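Local atomic coordinates of ditrans,polycis-undecaprenyl-diphosphate synthase ((2E,6E)-farnesyl-diphosphate specific) (Acinetobacter baumannii, PDB entry 6ACS), a protein that probably catalyses the sequential condensation of isopentenyl diphosphate with farnesyl diphosphate to make undecaprenyl diphosphate, the lipid-carrier precursor for bacterial cell-wall polysaccharides. Residues 9-14 with 53-58. Numbering follows the deposited sequence.
Sequences LPQHVA and GVRALT
Gln11 and Val54 give up the most surface, with Val13 and Thr58 level just behind, where the start of strand 12-17 meets strand 56-61 and its approach. The carbonyl of Gln11 accepts two backbone N-H groups: Arg55 N donates to Gln11 O over 2.9 Å from above the carbonyl plane, and Ala56 N adds a weak bond to the same oxygen. The Gln11 side chain, bent at chi2 (-128°), runs alongside Arg55 and sets NE2 3.7 Å from Arg55 CD. Val54 turns CG2 to Pro10 O, while its CG1 lies 4.1 Å from Val13 CG2, the two side chains crossing nearly at right angles. Val13 has CG1 anti to its backbone N, which brings that methyl alongside Leu57 CD1. These adjacent parallel strands of a cis-prenyltransferase fold form a beta-alpha-beta crossover, with helix 42-52 in the connection covering Val54 and Leu57. Ladder bonds follow in the carbonyl planes, Val13 N to Ala56 O and Thr58 N to Val13 O. Thr58 OG1, beside its own backbone N (chi1 -57°), hydrogen-bonds His12 NE2 at 2.7 Å. Ala56 CB sits over one face of the His12 ring in a CH-pi contact, 3.6 Å from the ring centroid. With ND1 bonded to Pro179 O, both ring nitrogens are engaged and the ring's rotation is fixed.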
loop_
_atom_site.group_PDB
_atom_site.type_symbol
_atom_site.label_atom_id
_atom_site.label_comp_id
_atom_site.label_asym_id
_atom_site.label_seq_id
_atom_site.Cartn_x
_atom_site.Cartn_y
_atom_site.Cartn_z
ATOM N N LEU B 9 -3.861 0.291 21.052
ATOM C CA LEU B 9 -3.395 -1.015 20.605
ATOM C C LEU B 9 -3.861 -1.278 19.181
ATOM O O LEU B 9 -4.994 -0.932 18.828
ATOM C CB LEU B 9 -3.908 -2.120 21.518
ATOM C CG LEU B 9 -3.133 -2.240 22.832
ATOM C CD1 LEU B 9 -3.946 -3.007 23.852
ATOM C CD2 LEU B 9 -1.804 -2.947 22.555
ATOM N N PRO B 10 -3.038 -1.872 18.328
ATOM C CA PRO B 10 -3.511 -2.211 16.978
ATOM C C PRO B 10 -4.494 -3.371 17.020
ATOM O O PRO B 10 -4.383 -4.278 17.853
ATOM C CB PRO B 10 -2.228 -2.603 16.232
ATOM C CG PRO B 10 -1.312 -3.104 17.307
ATOM C CD PRO B 10 -1.655 -2.310 18.574
ATOM N N GLN B 11 -5.461 -3.345 16.086
ATOM C CA GLN B 11 -6.360 -4.487 15.934
ATOM C C GLN B 11 -5.739 -5.585 15.086
ATOM O O GLN B 11 -6.069 -6.767 15.244
ATOM C CB GLN B 11 -7.675 -4.062 15.268
ATOM C CG GLN B 11 -8.273 -2.774 15.800
ATOM C CD GLN B 11 -9.730 -2.923 16.195
ATOM O OE1 GLN B 11 -10.253 -2.126 16.980
ATOM N NE2 GLN B 11 -10.393 -3.944 15.662
ATOM N N HIS B 12 -4.874 -5.204 14.159
ATOM C CA HIS B 12 -4.302 -6.136 13.200
ATOM C C HIS B 12 -2.862 -5.707 12.937
ATOM O O HIS B 12 -2.595 -4.585 12.476
ATOM C CB HIS B 12 -5.152 -6.158 11.927
ATOM C CG HIS B 12 -4.752 -7.194 10.917
ATOM N ND1 HIS B 12 -5.513 -7.441 9.795
ATOM C CD2 HIS B 12 -3.680 -8.023 10.835
ATOM C CE1 HIS B 12 -4.932 -8.383 9.067
ATOM N NE2 HIS B 12 -3.816 -8.745 9.669
ATOM N N VAL B 13 -1.938 -6.597 13.293
ATOM C CA VAL B 13 -0.507 -6.404 13.090
ATOM C C VAL B 13 -0.062 -7.314 11.963
ATOM O O VAL B 13 -0.438 -8.492 11.918
ATOM C CB VAL B 13 0.290 -6.726 14.367
ATOM C CG1 VAL B 13 1.793 -6.599 14.085
ATOM C CG2 VAL B 13 -0.141 -5.805 15.482
ATOM N N ALA B 14 0.752 -6.778 11.059
ATOM C CA ALA B 14 1.352 -7.569 9.996
ATOM C C ALA B 14 2.858 -7.466 10.123
ATOM O O ALA B 14 3.374 -6.416 10.494
ATOM C CB ALA B 14 0.911 -7.086 8.613
ATOM N N GLY B 53 -4.802 -8.417 23.313
ATOM C CA GLY B 53 -6.085 -8.240 22.685
ATOM C C GLY B 53 -6.027 -7.924 21.207
ATOM O O GLY B 53 -7.051 -7.538 20.643
ATOM N N VAL B 54 -4.865 -8.076 20.572
ATOM C CA VAL B 54 -4.779 -7.933 19.120
ATOM C C VAL B 54 -5.679 -8.974 18.472
ATOM O O VAL B 54 -5.655 -10.150 18.846
ATOM C CB VAL B 54 -3.321 -8.095 18.663
ATOM C CG1 VAL B 54 -3.216 -8.055 17.126
ATOM C CG2 VAL B 54 -2.435 -7.035 19.283
ATOM N N ARG B 55 -6.490 -8.551 17.503
ATOM C CA ARG B 55 -7.447 -9.470 16.895
ATOM C C ARG B 55 -6.857 -10.306 15.765
ATOM O O ARG B 55 -7.378 -11.390 15.470
ATOM C CB ARG B 55 -8.651 -8.701 16.355
ATOM C CG ARG B 55 -9.443 -8.006 17.446
ATOM C CD ARG B 55 -10.701 -7.373 16.895
ATOM N NE ARG B 55 -11.695 -7.158 17.944
ATOM C CZ ARG B 55 -12.579 -8.071 18.339
ATOM N NH1 ARG B 55 -12.594 -9.276 17.778
ATOM N NH2 ARG B 55 -13.449 -7.782 19.300
ATOM N N ALA B 56 -5.804 -9.817 15.105
ATOM C CA ALA B 56 -5.247 -10.512 13.957
ATOM C C ALA B 56 -3.757 -10.220 13.851
ATOM O O ALA B 56 -3.326 -9.085 14.048
ATOM C CB ALA B 56 -5.937 -10.094 12.654
ATOM N N LEU B 57 -2.990 -11.255 13.544
ATOM C CA LEU B 57 -1.560 -11.153 13.269
ATOM C C LEU B 57 -1.297 -11.896 11.974
ATOM O O LEU B 57 -1.646 -13.077 11.863
ATOM C CB LEU B 57 -0.735 -11.762 14.410
ATOM C CG LEU B 57 0.761 -11.902 14.151
ATOM C CD1 LEU B 57 1.407 -10.515 13.996
ATOM C CD2 LEU B 57 1.389 -12.696 15.291
ATOM N N THR B 58 -0.707 -11.212 10.994
ATOM C CA THR B 58 -0.465 -11.786 9.669
ATOM C C THR B 58 1.019 -11.669 9.338
ATOM O O THR B 58 1.576 -10.568 9.404
ATOM C CB THR B 58 -1.317 -11.062 8.609
ATOM O OG1 THR B 58 -2.708 -11.151 8.975
ATOM C CG2 THR B 58 -1.082 -11.650 7.210
#